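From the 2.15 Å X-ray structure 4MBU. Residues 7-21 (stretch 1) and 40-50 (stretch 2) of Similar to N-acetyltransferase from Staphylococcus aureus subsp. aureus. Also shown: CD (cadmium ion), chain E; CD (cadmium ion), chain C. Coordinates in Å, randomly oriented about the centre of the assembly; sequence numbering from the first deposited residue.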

# COMPACT_ATOMS: atom_id res chain seq x y z
N CYS A 7 -1.78 -21.70 -25.19
CA CYS A 7 -2.86 -22.22 -24.36
C CYS A 7 -2.48 -23.58 -23.81
O CYS A 7 -1.79 -24.37 -24.47
CB CYS A 7 -4.16 -22.32 -25.16
SG CYS A 7 -4.75 -20.71 -25.64
N ALA A 8 -2.93 -23.86 -22.59
CA ALA A 8 -2.61 -25.12 -21.93
C ALA A 8 -3.42 -26.23 -22.58
O ALA A 8 -4.51 -25.98 -23.12
CB ALA A 8 -2.93 -25.03 -20.46
N LYS A 9 -2.90 -27.45 -22.49
CA LYS A 9 -3.57 -28.65 -22.96
C LYS A 9 -3.58 -29.68 -21.82
O LYS A 9 -2.88 -29.51 -20.82
CB LYS A 9 -2.82 -29.22 -24.17
CG LYS A 9 -2.54 -28.21 -25.29
CD LYS A 9 -3.72 -28.07 -26.26
CE LYS A 9 -3.86 -29.28 -27.17
NZ LYS A 9 -2.68 -29.49 -28.07
N LYS A 10 -4.36 -30.76 -21.97
CA LYS A 10 -4.45 -31.79 -20.93
C LYS A 10 -3.08 -32.35 -20.54
O LYS A 10 -2.79 -32.56 -19.36
CB LYS A 10 -5.37 -32.93 -21.40
CG LYS A 10 -6.85 -32.64 -21.28
CD LYS A 10 -7.67 -33.81 -21.84
CE LYS A 10 -9.19 -33.57 -21.71
NZ LYS A 10 -9.71 -32.49 -22.61
N GLU A 11 -2.24 -32.56 -21.54
CA GLU A 11 -0.89 -33.10 -21.32
C GLU A 11 0.00 -32.17 -20.48
O GLU A 11 1.10 -32.57 -20.08
CB GLU A 11 -0.20 -33.42 -22.66
CG GLU A 11 -0.83 -32.76 -23.89
CD GLU A 11 -2.10 -33.45 -24.37
OE1 GLU A 11 -3.02 -32.75 -24.84
OE2 GLU A 11 -2.18 -34.70 -24.27
N ASP A 12 -0.47 -30.96 -20.22
CA ASP A 12 0.28 -30.02 -19.38
C ASP A 12 -0.05 -30.18 -17.89
O ASP A 12 0.73 -29.77 -17.02
CB ASP A 12 -0.01 -28.58 -19.83
CG ASP A 12 0.41 -28.31 -21.26
OD1 ASP A 12 1.40 -28.90 -21.73
OD2 ASP A 12 -0.26 -27.48 -21.92
N LEU A 13 -1.20 -30.79 -17.60
CA LEU A 13 -1.78 -30.76 -16.26
C LEU A 13 -0.84 -31.24 -15.15
O LEU A 13 -0.71 -30.60 -14.09
CB LEU A 13 -3.13 -31.48 -16.22
CG LEU A 13 -4.23 -30.77 -17.01
CD1 LEU A 13 -5.55 -31.51 -16.93
CD2 LEU A 13 -4.44 -29.33 -16.53
N ASN A 14 -0.14 -32.34 -15.39
CA ASN A 14 0.78 -32.86 -14.38
C ASN A 14 1.80 -31.79 -13.99
O ASN A 14 1.96 -31.49 -12.80
CB ASN A 14 1.46 -34.15 -14.85
CG ASN A 14 0.52 -35.34 -14.78
OD1 ASN A 14 -0.04 -35.75 -15.78
ND2 ASN A 14 0.34 -35.88 -13.58
N ALA A 15 2.42 -31.17 -15.00
CA ALA A 15 3.39 -30.10 -14.74
C ALA A 15 2.70 -29.00 -13.96
O ALA A 15 3.18 -28.57 -12.90
CB ALA A 15 3.94 -29.56 -16.05
N ILE A 16 1.52 -28.61 -14.44
CA ILE A 16 0.76 -27.55 -13.79
C ILE A 16 0.53 -27.94 -12.34
O ILE A 16 0.82 -27.16 -11.42
CB ILE A 16 -0.57 -27.24 -14.54
CG1 ILE A 16 -0.26 -26.40 -15.80
CG2 ILE A 16 -1.56 -26.50 -13.64
CD1 ILE A 16 -1.42 -26.29 -16.79
N LEU A 17 0.10 -29.19 -12.13
CA LEU A 17 -0.21 -29.64 -10.78
C LEU A 17 1.00 -29.43 -9.87
O LEU A 17 0.88 -28.82 -8.80
CB LEU A 17 -0.65 -31.11 -10.77
CG LEU A 17 -1.07 -31.69 -9.41
CD1 LEU A 17 -2.27 -30.98 -8.86
CD2 LEU A 17 -1.36 -33.18 -9.52
N ALA A 18 2.17 -29.84 -10.35
CA ALA A 18 3.36 -29.79 -9.51
C ALA A 18 3.57 -28.36 -9.07
O ALA A 18 3.70 -28.07 -7.86
CB ALA A 18 4.58 -30.31 -10.25
N ILE A 19 3.53 -27.45 -10.04
CA ILE A 19 3.80 -26.04 -9.77
C ILE A 19 2.83 -25.58 -8.68
O ILE A 19 3.26 -25.06 -7.64
CB ILE A 19 3.65 -25.18 -11.05
CG1 ILE A 19 4.68 -25.61 -12.11
CG2 ILE A 19 3.83 -23.71 -10.74
CD1 ILE A 19 4.55 -24.82 -13.43
N TYR A 20 1.54 -25.87 -8.88
CA TYR A 20 0.50 -25.41 -7.97
C TYR A 20 0.78 -25.98 -6.59
O TYR A 20 0.79 -25.24 -5.61
CB TYR A 20 -0.87 -25.86 -8.46
CG TYR A 20 -2.06 -25.24 -7.75
CD1 TYR A 20 -2.40 -23.90 -7.94
CD2 TYR A 20 -2.89 -26.01 -6.94
CE1 TYR A 20 -3.52 -23.34 -7.32
CE2 TYR A 20 -4.00 -25.47 -6.32
CZ TYR A 20 -4.31 -24.14 -6.51
OH TYR A 20 -5.42 -23.62 -5.89
N ASN A 21 1.07 -27.27 -6.53
CA ASN A 21 1.24 -27.89 -5.22
C ASN A 21 2.46 -27.36 -4.50
O ASN A 21 2.44 -27.22 -3.27
CB ASN A 21 1.26 -29.42 -5.31
CG ASN A 21 -0.13 -30.01 -5.40
OD1 ASN A 21 -1.11 -29.37 -5.03
ND2 ASN A 21 -0.22 -31.25 -5.89
N GLU A 40 -8.73 -33.46 -9.29
CA GLU A 40 -9.22 -32.12 -9.01
C GLU A 40 -8.72 -31.15 -10.08
O GLU A 40 -9.47 -30.31 -10.58
CB GLU A 40 -8.78 -31.67 -7.60
CG GLU A 40 -9.61 -32.29 -6.48
CD GLU A 40 -8.92 -32.24 -5.13
OE1 GLU A 40 -7.68 -32.09 -5.09
OE2 GLU A 40 -9.62 -32.37 -4.10
N ARG A 41 -7.45 -31.30 -10.45
CA ARG A 41 -6.85 -30.45 -11.47
C ARG A 41 -7.50 -30.69 -12.85
O ARG A 41 -7.76 -29.74 -13.60
CB ARG A 41 -5.33 -30.64 -11.49
CG ARG A 41 -4.58 -29.80 -12.52
CD ARG A 41 -4.91 -28.31 -12.44
NE ARG A 41 -4.64 -27.70 -11.14
CZ ARG A 41 -4.59 -26.38 -10.93
NH1 ARG A 41 -4.79 -25.54 -11.94
NH2 ARG A 41 -4.35 -25.90 -9.72
N ILE A 42 -7.80 -31.95 -13.16
CA ILE A 42 -8.44 -32.28 -14.43
C ILE A 42 -9.87 -31.73 -14.48
O ILE A 42 -10.31 -31.21 -15.51
CB ILE A 42 -8.43 -33.80 -14.69
CG1 ILE A 42 -6.99 -34.28 -14.94
CG2 ILE A 42 -9.28 -34.15 -15.90
CD1 ILE A 42 -6.80 -35.79 -14.80
N ALA A 43 -10.58 -31.82 -13.36
CA ALA A 43 -11.92 -31.25 -13.26
C ALA A 43 -11.87 -29.73 -13.45
O ALA A 43 -12.73 -29.14 -14.11
CB ALA A 43 -12.56 -31.60 -11.93
N TRP A 44 -10.85 -29.12 -12.86
CA TRP A 44 -10.60 -27.68 -13.00
C TRP A 44 -10.42 -27.31 -14.48
O TRP A 44 -11.07 -26.39 -14.98
CB TRP A 44 -9.37 -27.29 -12.17
CG TRP A 44 -8.81 -25.91 -12.39
CD1 TRP A 44 -9.16 -24.75 -11.74
CD2 TRP A 44 -7.77 -25.55 -13.31
NE1 TRP A 44 -8.40 -23.70 -12.20
CE2 TRP A 44 -7.54 -24.16 -13.16
CE3 TRP A 44 -7.01 -26.26 -14.24
CZ2 TRP A 44 -6.59 -23.48 -13.92
CZ3 TRP A 44 -6.06 -25.59 -14.99
CH2 TRP A 44 -5.86 -24.21 -14.82
N PHE A 45 -9.57 -28.05 -15.17
CA PHE A 45 -9.32 -27.85 -16.60
C PHE A 45 -10.58 -28.01 -17.45
O PHE A 45 -10.86 -27.20 -18.33
CB PHE A 45 -8.23 -28.82 -17.08
CG PHE A 45 -7.90 -28.68 -18.54
CD1 PHE A 45 -7.01 -27.71 -18.97
CD2 PHE A 45 -8.46 -29.53 -19.48
CE1 PHE A 45 -6.69 -27.58 -20.32
CE2 PHE A 45 -8.14 -29.41 -20.83
CZ PHE A 45 -7.26 -28.43 -21.24
N GLU A 46 -11.35 -29.06 -17.17
CA GLU A 46 -12.57 -29.32 -17.93
C GLU A 46 -13.58 -28.20 -17.70
O GLU A 46 -14.24 -27.75 -18.64
CB GLU A 46 -13.17 -30.68 -17.56
CG GLU A 46 -12.38 -31.88 -18.07
CD GLU A 46 -13.03 -33.21 -17.69
OE1 GLU A 46 -14.14 -33.19 -17.10
OE2 GLU A 46 -12.44 -34.27 -17.99
N THR A 47 -13.68 -27.76 -16.46
CA THR A 47 -14.56 -26.64 -16.09
C THR A 47 -14.17 -25.34 -16.80
O THR A 47 -15.03 -24.62 -17.31
CB THR A 47 -14.57 -26.44 -14.57
OG1 THR A 47 -15.12 -27.60 -13.94
CG2 THR A 47 -15.40 -25.21 -14.18
N LYS A 48 -12.87 -25.04 -16.81
CA LYS A 48 -12.36 -23.87 -17.53
C LYS A 48 -12.69 -23.98 -19.01
O LYS A 48 -13.00 -22.99 -19.67
CB LYS A 48 -10.84 -23.72 -17.34
CG LYS A 48 -10.41 -23.23 -15.95
CD LYS A 48 -10.20 -21.74 -15.96
CE LYS A 48 -9.99 -21.17 -14.56
NZ LYS A 48 -10.01 -19.67 -14.62
N GLN A 49 -12.60 -25.20 -19.55
CA GLN A 49 -12.93 -25.41 -20.96
C GLN A 49 -14.41 -25.17 -21.23
O GLN A 49 -14.77 -24.55 -22.24
CB GLN A 49 -12.52 -26.82 -21.42
CG GLN A 49 -11.02 -26.99 -21.62
CD GLN A 49 -10.67 -28.09 -22.61
OE1 GLN A 49 -11.10 -29.24 -22.47
NE2 GLN A 49 -9.90 -27.73 -23.63
N ARG A 50 -15.27 -25.64 -20.33
CA ARG A 50 -16.71 -25.42 -20.47
C ARG A 50 -17.05 -23.93 -20.38
O ARG A 50 -17.91 -23.43 -21.11
CB ARG A 50 -17.49 -26.19 -19.40
CG ARG A 50 -17.36 -27.71 -19.45
CD ARG A 50 -18.44 -28.38 -18.60
NE ARG A 50 -18.58 -27.75 -17.29
CZ ARG A 50 -18.02 -28.20 -16.17
NH1 ARG A 50 -17.27 -29.29 -16.19
NH2 ARG A 50 -18.22 -27.55 -15.03
CD CD E . -4.25 -21.04 -28.31
CD CD C . -7.09 -21.81 -26.59
O HOH W 1 -7.24 -23.58 -24.70

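The most unusual feature of this contact is a buried arginine used as a packing residue. Arg41 has more surface covered by the other stretch than any other residue here, and its guanidinium lies over one face of the Tyr20 ring. Arg41 CZ is 4.4 Å from the ring centroid and 17° off the ring normal, a cation-pi arrangement. Its closest atom pair is Arg41 NH2 to Tyr20 CG, at 3.1 Å. One face of the guanidinium is covered by Ile16, with Ile16 CG2 3.8 Å from Arg41 NH1. The side chain starts in t and then turns through two p torsions, which folds it compactly. Its aliphatic part is also used: Arg41 CB lies 4.0 Å from Leu17 CD1, and Arg41 CG lies 4.0 Å from Leu13 CD2. Arg41 thus fits as a knob among Leu13, Ile16, Leu17 and Tyr20. Arg41 NE and NH2 are hydrogen-bonded elsewhere in the structure, so these polar atoms are satisfied despite burial.

Leu13 makes the complementary insertion. Its CA-to-CB bond points toward the second helix, and its side chain sits among Arg41, Ile42, Trp44 and Phe45. Leu13 CD1 is 3.7 Å from Ile42 CG1 and 3.8 Å from Phe45 CB. Leu13 CD2 meets the edge of the Trp44 ring, 4.4 Å from Trp44 CZ3. A branched apolar side chain suits this pocket: Leu13 CD1 packs on Ile42, Leu13 CD2 lies by Arg41 and Trp44, and both methyls touch Phe45.

Phe45 extends the contact to residues 8 to 10. Its chi1 is t, and the ring reaches the backbone there. Ala8 O lies at the ring edge, 3.9 Å from Phe45 CE1. Lys9 C is 3.9 Å from Phe45 CZ. The aliphatic part of Lys10 packs here too, with Lys10 CG 3.5 Å from Phe45 CE2. The Lys10 chain then runs on to the exposed margin, where Lys10 NZ approaches Gln49 OE1 at 3.5 Å. This suits lysine, whose methylenes can pack while its amine stays near solvent.

The chain from Lys9 to Asp12 is held locally. Lys9 N donates to Asp12 OD2 at 2.7 Å, and Asp12 N donates to Lys9 O at 2.9 Å.

No hydrogen bond joins the two stretches. The helix axes come within 10.3 Å, at 113° between their N-to-C directions. Together the stretches bury 544 Å², through apolar packing and the Arg41–Tyr20 interaction. The cadmium ions bind Cys7 SG, and Cys7 takes no part in this contact.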